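PDB 2I2L: SPbeta prophage-derived uncharacterized protein YopX from Bacillus subtilis, which is of unknown function, is encoded in the SPbeta prophage and assembles as an all-beta homodimer. Local coordinates for residues 68-73 with 84-89; 5-10 with 52-57; 63-68 with 117-122. One frame throughout, in Å; residues are numbered along the deposited sequence.

Contact 1. Residues 68-73 with 84-89; sequences RSIVKI and CEVKFS
I70 and C84 form an antiparallel hydrogen-bonded pair: I70 N donates a hydrogen bond to C84 O at 2.8 Å and C84 N donates one to I70 O at 2.7 Å. A third backbone bond, V86 N to R68 O, runs nearly straight at the donor (174°). On the buried side of the hairpin the side chain of I70 crosses that of V86 at about a right angle, and CG1 of I70 lies 3.9 Å from V86 CG2. With chi1 at 55°, CG1 of I70 sits between the backbone N and the carbonyl carbon, where it also rests 3.4 Å from C84 O. V95 packs against both I70 and C84, and F93 against V86, so the neighbouring strand 92-96 helps close this side. S69 and E85 form the non-hydrogen-bonded pair, their CA atoms 4.3 Å apart and their side chains on the other face of the sheet, where S69 is buried but E85 is partly exposed. Beyond V86 the two segments no longer pair, and K87 is exposed to solvent. The polar link between the segments is thus carried entirely by the main chain, while the I70-V86 contact adds apolar packing on the face that strand 92-96 covers.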
ATOM      1  N   ARG B  68      -9.868   7.858   1.332  1.00 51.82           N
ATOM      2  CA  ARG B  68     -11.085   8.633   1.576  1.00 52.54           C
ATOM      3  C   ARG B  68     -11.109   9.593   2.772  1.00 51.11           C
ATOM      4  O   ARG B  68     -10.092   9.822   3.428  1.00 51.57           O
ATOM      5  CB  ARG B  68     -12.239   7.648   1.726  1.00 55.25           C
ATOM      6  CG  ARG B  68     -12.008   6.671   2.854  1.00 57.33           C
ATOM      7  CD  ARG B  68     -11.805   5.260   2.348  1.00 61.64           C
ATOM      8  NE  ARG B  68     -13.062   4.628   1.954  1.00 64.83           N
ATOM      9  CZ  ARG B  68     -13.268   3.310   1.944  1.00 66.76           C
ATOM     10  NH1 ARG B  68     -12.298   2.477   2.308  1.00 66.02           N
ATOM     11  NH2 ARG B  68     -14.448   2.821   1.575  1.00 68.09           N
ATOM     12  N   SER B  69     -12.294  10.151   3.034  1.00 49.34           N
ATOM     13  CA  SER B  69     -12.527  11.085   4.146  1.00 48.13           C
ATOM     14  C   SER B  69     -13.160  10.323   5.310  1.00 46.85           C
ATOM     15  O   SER B  69     -14.050   9.504   5.104  1.00 48.17           O
ATOM     16  CB  SER B  69     -13.488  12.214   3.728  1.00 47.37           C
ATOM     17  OG  SER B  69     -12.991  12.981   2.644  1.00 45.92           O
ATOM     18  N   ILE B  70     -12.704  10.577   6.527  1.00 45.79           N
ATOM     19  CA  ILE B  70     -13.276   9.897   7.682  1.00 46.57           C
ATOM     20  C   ILE B  70     -13.484  10.883   8.818  1.00 48.00           C
ATOM     21  O   ILE B  70     -12.879  11.960   8.837  1.00 48.01           O
ATOM     22  CB  ILE B  70     -12.374   8.725   8.185  1.00 45.07           C
ATOM     23  CG1 ILE B  70     -10.964   9.217   8.491  1.00 45.74           C
ATOM     24  CG2 ILE B  70     -12.296   7.642   7.152  1.00 44.87           C
ATOM     25  CD1 ILE B  70     -10.754   9.644   9.930  1.00 47.74           C
ATOM     26  N   VAL B  71     -14.349  10.521   9.757  1.00 49.20           N
ATOM     27  CA  VAL B  71     -14.609  11.379  10.900  1.00 51.99           C
ATOM     28  C   VAL B  71     -14.086  10.748  12.187  1.00 53.05           C
ATOM     29  O   VAL B  71     -14.713   9.857  12.759  1.00 52.19           O
ATOM     30  CB  VAL B  71     -16.128  11.688  11.045  1.00 53.22           C
ATOM     31  CG1 VAL B  71     -16.931  10.392  11.079  1.00 53.70           C
ATOM     32  CG2 VAL B  71     -16.378  12.516  12.311  1.00 51.71           C
ATOM     33  N   LYS B  72     -12.922  11.209  12.633  1.00 55.23           N
ATOM     34  CA  LYS B  72     -12.332  10.693  13.857  1.00 58.65           C
ATOM     35  C   LYS B  72     -13.071  11.298  15.059  1.00 61.46           C
ATOM     36  O   LYS B  72     -13.074  12.519  15.252  1.00 61.66           O
ATOM     37  CB  LYS B  72     -10.841  11.037  13.907  1.00 57.27           C
ATOM     38  N   ILE B  73     -13.716  10.437  15.847  1.00 64.04           N
ATOM     39  CA  ILE B  73     -14.457  10.862  17.036  1.00 65.38           C
ATOM     40  C   ILE B  73     -13.892  10.162  18.275  1.00 66.73           C
ATOM     41  O   ILE B  73     -13.824   8.934  18.333  1.00 65.76           O
ATOM     42  CB  ILE B  73     -15.933  10.534  16.875  1.00 64.48           C
ATOM     43  N   CYS B  84     -11.358  14.118   8.528  1.00 49.87           N
ATOM     44  CA  CYS B  84     -10.000  14.111   7.986  1.00 48.43           C
ATOM     45  C   CYS B  84      -9.820  13.190   6.809  1.00 47.00           C
ATOM     46  O   CYS B  84     -10.440  12.131   6.744  1.00 47.45           O
ATOM     47  CB  CYS B  84      -9.001  13.720   9.074  1.00 48.74           C
ATOM     48  SG  CYS B  84      -8.926  14.911  10.423  1.00 51.50           S
ATOM     49  N   GLU B  85      -8.957  13.599   5.883  1.00 45.70           N
ATOM     50  CA  GLU B  85      -8.675  12.815   4.689  1.00 44.99           C
ATOM     51  C   GLU B  85      -7.516  11.851   4.909  1.00 43.08           C
ATOM     52  O   GLU B  85      -6.477  12.230   5.445  1.00 43.06           O
ATOM     53  CB  GLU B  85      -8.355  13.743   3.512  1.00 46.90           C
ATOM     54  CG  GLU B  85      -7.543  13.099   2.388  1.00 48.15           C
ATOM     55  CD  GLU B  85      -7.359  14.032   1.200  1.00 50.07           C
ATOM     56  OE1 GLU B  85      -7.187  15.251   1.426  1.00 50.79           O
ATOM     57  OE2 GLU B  85      -7.377  13.548   0.045  1.00 50.74           O
ATOM     58  N   VAL B  86      -7.719  10.604   4.493  1.00 40.04           N
ATOM     59  CA  VAL B  86      -6.715   9.564   4.610  1.00 36.71           C
ATOM     60  C   VAL B  86      -5.820   9.611   3.376  1.00 36.82           C
ATOM     61  O   VAL B  86      -6.272   9.358   2.254  1.00 34.71           O
ATOM     62  CB  VAL B  86      -7.376   8.175   4.702  1.00 35.17           C
ATOM     63  CG1 VAL B  86      -6.318   7.093   4.763  1.00 32.21           C
ATOM     64  CG2 VAL B  86      -8.278   8.118   5.918  1.00 33.73           C
ATOM     65  N   LYS B  87      -4.556   9.956   3.594  1.00 37.78           N
ATOM     66  CA  LYS B  87      -3.577  10.040   2.517  1.00 39.85           C
ATOM     67  C   LYS B  87      -2.598   8.884   2.672  1.00 41.08           C
ATOM     68  O   LYS B  87      -2.211   8.526   3.785  1.00 42.88           O
ATOM     69  CB  LYS B  87      -2.779  11.347   2.593  1.00 41.03           C
ATOM     70  CG  LYS B  87      -3.574  12.626   2.871  1.00 42.09           C
ATOM     71  CD  LYS B  87      -2.655  13.843   2.723  1.00 42.41           C
ATOM     72  CE  LYS B  87      -3.349  15.156   3.045  1.00 42.26           C
ATOM     73  NZ  LYS B  87      -3.646  15.302   4.493  1.00 42.45           N
ATOM     74  N   PHE B  88      -2.195   8.289   1.563  1.00 41.50           N
ATOM     75  CA  PHE B  88      -1.241   7.198   1.636  1.00 41.15           C
ATOM     76  C   PHE B  88       0.085   7.772   1.175  1.00 42.37           C
ATOM     77  O   PHE B  88       0.332   7.922  -0.028  1.00 40.75           O
ATOM     78  CB  PHE B  88      -1.688   6.044   0.742  1.00 41.70           C
ATOM     79  CG  PHE B  88      -0.726   4.899   0.704  1.00 40.35           C
ATOM     80  CD1 PHE B  88      -0.115   4.448   1.868  1.00 39.55           C
ATOM     81  CD2 PHE B  88      -0.437   4.262  -0.494  1.00 40.91           C
ATOM     82  CE1 PHE B  88       0.775   3.382   1.842  1.00 36.73           C
ATOM     83  CE2 PHE B  88       0.451   3.198  -0.529  1.00 40.86           C
ATOM     84  CZ  PHE B  88       1.058   2.759   0.649  1.00 38.32           C
ATOM     85  N   SER B  89       0.920   8.121   2.153  1.00 43.88           N
ATOM     86  CA  SER B  89       2.229   8.712   1.894  1.00 44.23           C
ATOM     87  C   SER B  89       3.315   8.160   2.820  1.00 43.67           C
ATOM     88  O   SER B  89       3.061   7.920   4.001  1.00 43.62           O
ATOM     89  CB  SER B  89       2.133  10.227   2.065  1.00 44.88           C
ATOM     90  OG  SER B  89       3.421  10.802   2.165  1.00 49.95           O
TER

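Contact 2. Residues 5-10 with 52-57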
ATOM      1  N   TYR B   5      -8.242  -2.258  -4.276  1.00 32.31           N
ATOM      2  CA  TYR B   5      -7.982  -0.972  -4.905  1.00 30.28           C
ATOM      3  C   TYR B   5      -9.307  -0.471  -5.467  1.00 29.98           C
ATOM      4  O   TYR B   5     -10.294  -1.218  -5.526  1.00 28.68           O
ATOM      5  CB  TYR B   5      -6.947  -1.096  -6.040  1.00 26.20           C
ATOM      6  CG  TYR B   5      -7.484  -1.739  -7.292  1.00 21.82           C
ATOM      7  CD1 TYR B   5      -7.420  -3.111  -7.466  1.00 20.52           C
ATOM      8  CD2 TYR B   5      -8.153  -0.979  -8.258  1.00 20.45           C
ATOM      9  CE1 TYR B   5      -8.018  -3.727  -8.563  1.00 21.20           C
ATOM     10  CE2 TYR B   5      -8.758  -1.575  -9.351  1.00 18.63           C
ATOM     11  CZ  TYR B   5      -8.693  -2.957  -9.498  1.00 21.29           C
ATOM     12  OH  TYR B   5      -9.340  -3.589 -10.543  1.00 20.93           O
ATOM     13  N   ARG B   6      -9.318   0.801  -5.848  1.00 30.09           N
ATOM     14  CA  ARG B   6     -10.480   1.450  -6.451  1.00 30.84           C
ATOM     15  C   ARG B   6      -9.932   2.514  -7.403  1.00 30.69           C
ATOM     16  O   ARG B   6      -8.903   3.132  -7.130  1.00 30.69           O
ATOM     17  CB  ARG B   6     -11.376   2.109  -5.381  1.00 30.25           C
ATOM     18  CG  ARG B   6     -10.607   2.897  -4.334  1.00 32.12           C
ATOM     19  CD  ARG B   6     -11.212   4.262  -4.025  1.00 33.62           C
ATOM     20  NE  ARG B   6     -12.079   4.270  -2.847  1.00 33.68           N
ATOM     21  CZ  ARG B   6     -11.985   5.162  -1.859  1.00 34.46           C
ATOM     22  NH1 ARG B   6     -11.063   6.125  -1.895  1.00 30.01           N
ATOM     23  NH2 ARG B   6     -12.813   5.092  -0.823  1.00 36.10           N
ATOM     24  N   VAL B   7     -10.588   2.701  -8.539  1.00 31.15           N
ATOM     25  CA  VAL B   7     -10.146   3.722  -9.475  1.00 31.54           C
ATOM     26  C   VAL B   7     -11.275   4.672  -9.797  1.00 32.12           C
ATOM     27  O   VAL B   7     -12.418   4.264 -10.019  1.00 30.97           O
ATOM     28  CB  VAL B   7      -9.630   3.140 -10.805  1.00 30.08           C
ATOM     29  CG1 VAL B   7      -8.334   2.403 -10.592  1.00 30.39           C
ATOM     30  CG2 VAL B   7     -10.659   2.229 -11.392  1.00 30.82           C
ATOM     31  N   TRP B   8     -10.937   5.952  -9.786  1.00 34.27           N
ATOM     32  CA  TRP B   8     -11.870   7.011 -10.121  1.00 36.57           C
ATOM     33  C   TRP B   8     -11.533   7.261 -11.588  1.00 38.15           C
ATOM     34  O   TRP B   8     -10.389   7.591 -11.910  1.00 37.93           O
ATOM     35  CB  TRP B   8     -11.557   8.246  -9.285  1.00 37.92           C
ATOM     36  CG  TRP B   8     -12.415   9.428  -9.583  1.00 40.83           C
ATOM     37  CD1 TRP B   8     -11.994  10.658 -10.005  1.00 41.17           C
ATOM     38  CD2 TRP B   8     -13.828   9.536  -9.389  1.00 42.10           C
ATOM     39  NE1 TRP B   8     -13.055  11.530 -10.075  1.00 40.96           N
ATOM     40  CE2 TRP B   8     -14.197  10.867  -9.699  1.00 40.86           C
ATOM     41  CE3 TRP B   8     -14.826   8.638  -8.976  1.00 42.17           C
ATOM     42  CZ2 TRP B   8     -15.510  11.325  -9.611  1.00 39.45           C
ATOM     43  CZ3 TRP B   8     -16.142   9.099  -8.888  1.00 41.36           C
ATOM     44  CH2 TRP B   8     -16.466  10.430  -9.203  1.00 39.63           C
ATOM     45  N   ASP B   9     -12.506   7.072 -12.477  1.00 39.50           N
ATOM     46  CA  ASP B   9     -12.272   7.261 -13.903  1.00 41.15           C
ATOM     47  C   ASP B   9     -12.685   8.647 -14.370  1.00 43.10           C
ATOM     48  O   ASP B   9     -12.745   8.898 -15.573  1.00 43.91           O
ATOM     49  CB  ASP B   9     -13.050   6.234 -14.708  1.00 41.63           C
ATOM     50  CG  ASP B   9     -14.538   6.469 -14.652  1.00 43.53           C
ATOM     51  OD1 ASP B   9     -15.281   5.776 -15.377  1.00 46.38           O
ATOM     52  OD2 ASP B   9     -14.967   7.351 -13.878  1.00 42.35           O
ATOM     53  N   GLY B  10     -12.980   9.537 -13.424  1.00 44.61           N
ATOM     54  CA  GLY B  10     -13.388  10.889 -13.773  1.00 45.97           C
ATOM     55  C   GLY B  10     -14.854  11.159 -13.468  1.00 46.39           C
ATOM     56  O   GLY B  10     -15.212  12.233 -12.985  1.00 45.57           O
ATOM     57  N   ALA B  52      -8.536  10.774 -13.652  1.00 39.46           N
ATOM     58  CA  ALA B  52      -8.643   9.476 -12.977  1.00 34.76           C
ATOM     59  C   ALA B  52      -7.534   9.237 -11.961  1.00 31.56           C
ATOM     60  O   ALA B  52      -6.443   9.798 -12.073  1.00 28.82           O
ATOM     61  CB  ALA B  52      -8.639   8.364 -14.014  1.00 32.68           C
ATOM     62  N   ALA B  53      -7.818   8.391 -10.979  1.00 29.79           N
ATOM     63  CA  ALA B  53      -6.838   8.090  -9.943  1.00 30.35           C
ATOM     64  C   ALA B  53      -6.921   6.664  -9.385  1.00 29.96           C
ATOM     65  O   ALA B  53      -8.017   6.131  -9.169  1.00 29.83           O
ATOM     66  CB  ALA B  53      -6.972   9.102  -8.803  1.00 29.89           C
ATOM     67  N   LEU B  54      -5.752   6.062  -9.153  1.00 29.25           N
ATOM     68  CA  LEU B  54      -5.641   4.712  -8.596  1.00 27.97           C
ATOM     69  C   LEU B  54      -5.431   4.834  -7.074  1.00 27.96           C
ATOM     70  O   LEU B  54      -4.467   5.452  -6.622  1.00 27.17           O
ATOM     71  CB  LEU B  54      -4.438   3.982  -9.217  1.00 26.55           C
ATOM     72  CG  LEU B  54      -4.443   2.447  -9.355  1.00 26.63           C
ATOM     73  CD1 LEU B  54      -3.053   1.965  -9.683  1.00 23.25           C
ATOM     74  CD2 LEU B  54      -4.913   1.784  -8.078  1.00 27.67           C
HETATM   75  N   MSE B  55      -6.337   4.251  -6.291  1.00 28.92           N
HETATM   76  CA  MSE B  55      -6.236   4.274  -4.829  1.00 28.91           C
HETATM   77  C   MSE B  55      -6.211   2.860  -4.219  1.00 26.86           C
HETATM   78  O   MSE B  55      -7.147   2.063  -4.387  1.00 24.03           O
HETATM   79  CB  MSE B  55      -7.399   5.056  -4.241  1.00 33.74           C
HETATM   80  CG  MSE B  55      -7.463   6.501  -4.701  1.00 40.85           C
HETATM   81 SE   MSE B  55      -9.317   7.102  -4.725  1.00 48.35          SE
HETATM   82  CE  MSE B  55      -9.825   6.262  -6.392  1.00 44.93           C
ATOM     83  N   TRP B  56      -5.130   2.552  -3.509  1.00 24.30           N
ATOM     84  CA  TRP B  56      -4.999   1.248  -2.878  1.00 23.28           C
ATOM     85  C   TRP B  56      -5.743   1.163  -1.554  1.00 23.00           C
ATOM     86  O   TRP B  56      -6.058   2.179  -0.914  1.00 20.81           O
ATOM     87  CB  TRP B  56      -3.532   0.912  -2.626  1.00 21.60           C
ATOM     88  CG  TRP B  56      -2.718   0.822  -3.860  1.00 21.13           C
ATOM     89  CD1 TRP B  56      -1.712   1.658  -4.229  1.00 22.21           C
ATOM     90  CD2 TRP B  56      -2.809  -0.179  -4.884  1.00 19.57           C
ATOM     91  NE1 TRP B  56      -1.168   1.245  -5.423  1.00 22.56           N
ATOM     92  CE2 TRP B  56      -1.822   0.121  -5.846  1.00 20.04           C
ATOM     93  CE3 TRP B  56      -3.623  -1.296  -5.078  1.00 18.85           C
ATOM     94  CZ2 TRP B  56      -1.624  -0.663  -6.988  1.00 17.94           C
ATOM     95  CZ3 TRP B  56      -3.422  -2.078  -6.218  1.00 19.54           C
ATOM     96  CH2 TRP B  56      -2.429  -1.752  -7.156  1.00 17.27           C
ATOM     97  N   GLY B  57      -6.012  -0.066  -1.140  1.00 23.12           N
ATOM     98  CA  GLY B  57      -6.697  -0.255   0.115  1.00 26.44           C
ATOM     99  C   GLY B  57      -5.837  -1.016   1.096  1.00 26.81           C
ATOM    100  O   GLY B  57      -4.936  -1.738   0.703  1.00 28.33           O
TER
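The first torsions of R6 and M55, the latter modelled as selenomethionine, set the start of each chain: CG of R6 lies between the backbone N and the carbonyl carbon (chi1 45°), and CG of M55 is anti to the carbonyl carbon (chi1 -60°). Bends of R6 at chi2 and chi3 and of M55 at chi3 (-79°) then bring the ends together, with CE of M55 3.4 Å from CD of R6. The selenium approaches the guanidinium at its edge, near the plane, with SE of M55 3.5 Å from NH1 of R6. CE also reaches W8, lying 3.9 Å from its CB, so the one methyl bridges alternate residues of the facing strand. The polar end of R6 is held from elsewhere, NE bonding to the hydroxyl of Y15.

The opposite face of the sheet is aromatic and aliphatic. CB of Y5 packs 3.5 Å from CE3 of W56, and CG1 of V7 lies 4.1 Å from CG of L54, whose CD2 stands over the centre of the W56 ring. L23 and L33 close over this layer, and W56 reaches the second subunit, where NE1 bonds to O of N2 and the ring meets W56 of that chain.

Between the two layers R6 N donates to M55 O and M55 N to R6 O, each at 2.9 Å, and W8 N donates to A53 O at 3.0 Å. Alternating hydrogen-bonded and non-hydrogen-bonded pairs of this kind mark a regular antiparallel ladder, here joining the two inner strands of the four-stranded sheet 13-15, 5-8, 53-60, 63-65.

Contact 3. Residues 63-68 with 117-122; sequences KFIYDR and IEVIGD
The guanidinium of R68 has V119 over one face, with CG2 of the valine 4.1 Å above the plane and offset toward the rim, and the backbone N of I65 at an edge, in plane. CZ of R68 in turn lies in the plane of the Y66 ring, at its edge. The side chains of R68 and V119 cross at about a right angle. CG1 of V119, anti to its backbone N (chi1 -176°), does most of the touching: it lies 3.3 Å from NE of R68 and 3.4 Å from CG of R68, so the valine meets both the aliphatic stem and the start of the polar head. Its other branch turns to I65, where CG2 of V119 and CD1 of I65 are 4.0 Å apart.

NH1 of R68 makes a weak hydrogen bond to F64 O, 3.0 Å long. CB of R68 packs 3.7 Å from CB of D122, whose carboxylate is engaged by the backbone N of Q125, with OD2 of D122 6.0 Å from NE of R68. Residues 63-68, passing from the four-stranded to the five-stranded sheet, thus pack against strand 115-122, outermost in the latter within the chain, and R68 meets it chiefly through V119 and CB of D122. Any attraction between R68 and D122 would act only at longer range, and the nearby R6 guanidinium would probably disfavour the charge on R68.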
ATOM      1  N   LYS B  63     -12.060  -3.680   8.449  1.00 50.97           N
ATOM      2  CA  LYS B  63     -12.496  -3.019   7.225  1.00 50.40           C
ATOM      3  C   LYS B  63     -11.294  -2.677   6.343  1.00 49.50           C
ATOM      4  O   LYS B  63     -10.161  -2.564   6.830  1.00 49.40           O
ATOM      5  CB  LYS B  63     -13.243  -1.717   7.553  1.00 52.40           C
ATOM      6  CG  LYS B  63     -13.920  -1.653   8.929  1.00 55.21           C
ATOM      7  CD  LYS B  63     -15.218  -2.467   8.999  1.00 56.11           C
ATOM      8  CE  LYS B  63     -15.908  -2.318  10.363  1.00 55.99           C
ATOM      9  NZ  LYS B  63     -15.123  -2.892  11.501  1.00 55.14           N
ATOM     10  N   PHE B  64     -11.552  -2.525   5.044  1.00 46.85           N
ATOM     11  CA  PHE B  64     -10.527  -2.133   4.080  1.00 42.76           C
ATOM     12  C   PHE B  64     -10.694  -0.623   3.924  1.00 41.31           C
ATOM     13  O   PHE B  64     -11.815  -0.139   3.792  1.00 41.35           O
ATOM     14  CB  PHE B  64     -10.764  -2.814   2.733  1.00 39.98           C
ATOM     15  CG  PHE B  64      -9.765  -3.881   2.415  1.00 38.84           C
ATOM     16  CD1 PHE B  64     -10.185  -5.170   2.083  1.00 38.09           C
ATOM     17  CD2 PHE B  64      -8.401  -3.607   2.458  1.00 36.57           C
ATOM     18  CE1 PHE B  64      -9.257  -6.170   1.799  1.00 36.90           C
ATOM     19  CE2 PHE B  64      -7.466  -4.595   2.176  1.00 37.34           C
ATOM     20  CZ  PHE B  64      -7.893  -5.884   1.846  1.00 36.96           C
ATOM     21  N   ILE B  65      -9.597   0.124   3.959  1.00 40.08           N
ATOM     22  CA  ILE B  65      -9.682   1.571   3.828  1.00 39.43           C
ATOM     23  C   ILE B  65      -8.770   2.026   2.691  1.00 39.08           C
ATOM     24  O   ILE B  65      -7.614   1.604   2.608  1.00 38.54           O
ATOM     25  CB  ILE B  65      -9.298   2.265   5.174  1.00 39.36           C
ATOM     26  CG1 ILE B  65     -10.115   3.545   5.360  1.00 40.49           C
ATOM     27  CG2 ILE B  65      -7.830   2.610   5.197  1.00 39.33           C
ATOM     28  CD1 ILE B  65     -10.035   4.138   6.772  1.00 39.95           C
ATOM     29  N   TYR B  66      -9.307   2.867   1.804  1.00 38.88           N
ATOM     30  CA  TYR B  66      -8.572   3.394   0.647  1.00 37.66           C
ATOM     31  C   TYR B  66      -8.132   4.837   0.942  1.00 39.97           C
ATOM     32  O   TYR B  66      -7.704   5.111   2.054  1.00 40.61           O
ATOM     33  CB  TYR B  66      -9.472   3.324  -0.587  1.00 32.84           C
ATOM     34  CG  TYR B  66      -9.985   1.921  -0.897  1.00 27.96           C
ATOM     35  CD1 TYR B  66      -9.306   1.086  -1.799  1.00 25.11           C
ATOM     36  CD2 TYR B  66     -11.145   1.435  -0.294  1.00 24.53           C
ATOM     37  CE1 TYR B  66      -9.768  -0.189  -2.097  1.00 21.79           C
ATOM     38  CE2 TYR B  66     -11.619   0.158  -0.581  1.00 25.36           C
ATOM     39  CZ  TYR B  66     -10.926  -0.653  -1.487  1.00 24.88           C
ATOM     40  OH  TYR B  66     -11.407  -1.917  -1.784  1.00 21.93           O
ATOM     41  N   ASP B  67      -8.231   5.763  -0.012  1.00 44.03           N
ATOM     42  CA  ASP B  67      -7.817   7.148   0.269  1.00 47.40           C
ATOM     43  C   ASP B  67      -8.971   8.148   0.388  1.00 49.92           C
ATOM     44  O   ASP B  67      -9.015   9.169  -0.307  1.00 49.39           O
ATOM     45  CB  ASP B  67      -6.827   7.596  -0.784  1.00 47.72           C
ATOM     46  CG  ASP B  67      -5.580   6.740  -0.781  1.00 49.48           C
ATOM     47  OD1 ASP B  67      -5.724   5.530  -1.058  1.00 49.69           O
ATOM     48  OD2 ASP B  67      -4.474   7.265  -0.491  1.00 46.72           O
ATOM     49  N   ARG B  68      -9.868   7.858   1.332  1.00 51.82           N
ATOM     50  CA  ARG B  68     -11.085   8.633   1.576  1.00 52.54           C
ATOM     51  C   ARG B  68     -11.109   9.593   2.772  1.00 51.11           C
ATOM     52  O   ARG B  68     -10.092   9.822   3.428  1.00 51.57           O
ATOM     53  CB  ARG B  68     -12.239   7.648   1.726  1.00 55.25           C
ATOM     54  CG  ARG B  68     -12.008   6.671   2.854  1.00 57.33           C
ATOM     55  CD  ARG B  68     -11.805   5.260   2.348  1.00 61.64           C
ATOM     56  NE  ARG B  68     -13.062   4.628   1.954  1.00 64.83           N
ATOM     57  CZ  ARG B  68     -13.268   3.310   1.944  1.00 66.76           C
ATOM     58  NH1 ARG B  68     -12.298   2.477   2.308  1.00 66.02           N
ATOM     59  NH2 ARG B  68     -14.448   2.821   1.575  1.00 68.09           N
ATOM     60  N   ILE B 117     -12.934   5.691  14.061  1.00 59.35           N
ATOM     61  CA  ILE B 117     -12.852   6.182  12.701  1.00 58.53           C
ATOM     62  C   ILE B 117     -14.061   5.677  11.937  1.00 58.44           C
ATOM     63  O   ILE B 117     -14.455   4.522  12.086  1.00 59.00           O
ATOM     64  CB  ILE B 117     -11.564   5.698  12.031  1.00 58.92           C
ATOM     65  CG1 ILE B 117     -10.360   6.242  12.810  1.00 58.96           C
ATOM     66  CG2 ILE B 117     -11.537   6.141  10.579  1.00 58.27           C
ATOM     67  CD1 ILE B 117      -9.022   5.769  12.302  1.00 59.40           C
ATOM     68  N   GLU B 118     -14.649   6.550  11.128  1.00 57.50           N
ATOM     69  CA  GLU B 118     -15.834   6.207  10.357  1.00 56.70           C
ATOM     70  C   GLU B 118     -15.758   6.838   8.976  1.00 56.45           C
ATOM     71  O   GLU B 118     -15.813   8.063   8.839  1.00 56.54           O
ATOM     72  CB  GLU B 118     -17.069   6.722  11.082  1.00 57.26           C
ATOM     73  CG  GLU B 118     -18.391   6.378  10.434  1.00 58.28           C
ATOM     74  CD  GLU B 118     -19.526   7.222  10.997  1.00 60.03           C
ATOM     75  OE1 GLU B 118     -19.578   7.414  12.236  1.00 59.45           O
ATOM     76  OE2 GLU B 118     -20.367   7.695  10.202  1.00 61.00           O
ATOM     77  N   VAL B 119     -15.627   6.007   7.950  1.00 55.40           N
ATOM     78  CA  VAL B 119     -15.549   6.523   6.590  1.00 53.99           C
ATOM     79  C   VAL B 119     -16.913   7.086   6.244  1.00 53.74           C
ATOM     80  O   VAL B 119     -17.928   6.493   6.608  1.00 54.09           O
ATOM     81  CB  VAL B 119     -15.206   5.409   5.574  1.00 53.77           C
ATOM     82  CG1 VAL B 119     -15.044   6.011   4.193  1.00 53.59           C
ATOM     83  CG2 VAL B 119     -13.926   4.683   5.986  1.00 53.39           C
ATOM     84  N   ILE B 120     -16.940   8.230   5.559  1.00 52.47           N
ATOM     85  CA  ILE B 120     -18.201   8.852   5.158  1.00 51.47           C
ATOM     86  C   ILE B 120     -18.158   9.271   3.699  1.00 51.40           C
ATOM     87  O   ILE B 120     -19.132   9.806   3.167  1.00 51.61           O
ATOM     88  CB  ILE B 120     -18.544  10.107   6.007  1.00 51.14           C
ATOM     89  CG1 ILE B 120     -17.337  11.045   6.062  1.00 50.90           C
ATOM     90  CG2 ILE B 120     -19.007   9.691   7.396  1.00 50.16           C
ATOM     91  CD1 ILE B 120     -17.592  12.346   6.786  1.00 49.14           C
ATOM     92  N   GLY B 121     -17.022   9.031   3.053  1.00 50.81           N
ATOM     93  CA  GLY B 121     -16.886   9.384   1.650  1.00 49.58           C
ATOM     94  C   GLY B 121     -15.434   9.493   1.240  1.00 48.75           C
ATOM     95  O   GLY B 121     -14.547   9.091   1.991  1.00 48.22           O
ATOM     96  N   ASP B 122     -15.188  10.029   0.046  1.00 48.18           N
ATOM     97  CA  ASP B 122     -13.827  10.206  -0.454  1.00 45.66           C
ATOM     98  C   ASP B 122     -13.643  11.567  -1.105  1.00 43.76           C
ATOM     99  O   ASP B 122     -14.607  12.282  -1.373  1.00 42.41           O
ATOM    100  CB  ASP B 122     -13.469   9.099  -1.444  1.00 45.27           C
ATOM    101  CG  ASP B 122     -14.497   8.939  -2.538  1.00 45.67           C
ATOM    102  OD1 ASP B 122     -14.524   9.775  -3.468  1.00 47.34           O
ATOM    103  OD2 ASP B 122     -15.282   7.973  -2.459  1.00 45.17           O
TER

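Along the chain, contact 2 closes before the other two begin, and contact 1 falls within the span between the segments of contact 3. Contact 2 pairs the two inner strands of the four-stranded antiparallel sheet, which ends with strand 63-65; contact 1 is the hairpin of strands 68-74 and 81-89 in the five-stranded sheet. Contact 3 lies where the chain passes between them. The centres of contacts 1 and 3 lie about 7 Å apart, and both use R68; contact 2 is about 16 Å and 13 Å from them. R6 and R68 bring like charges close where the sheets approach. Contact 2, through W56, and contact 1, through F88, both touch the second subunit, linking both sheets to the dimer interface.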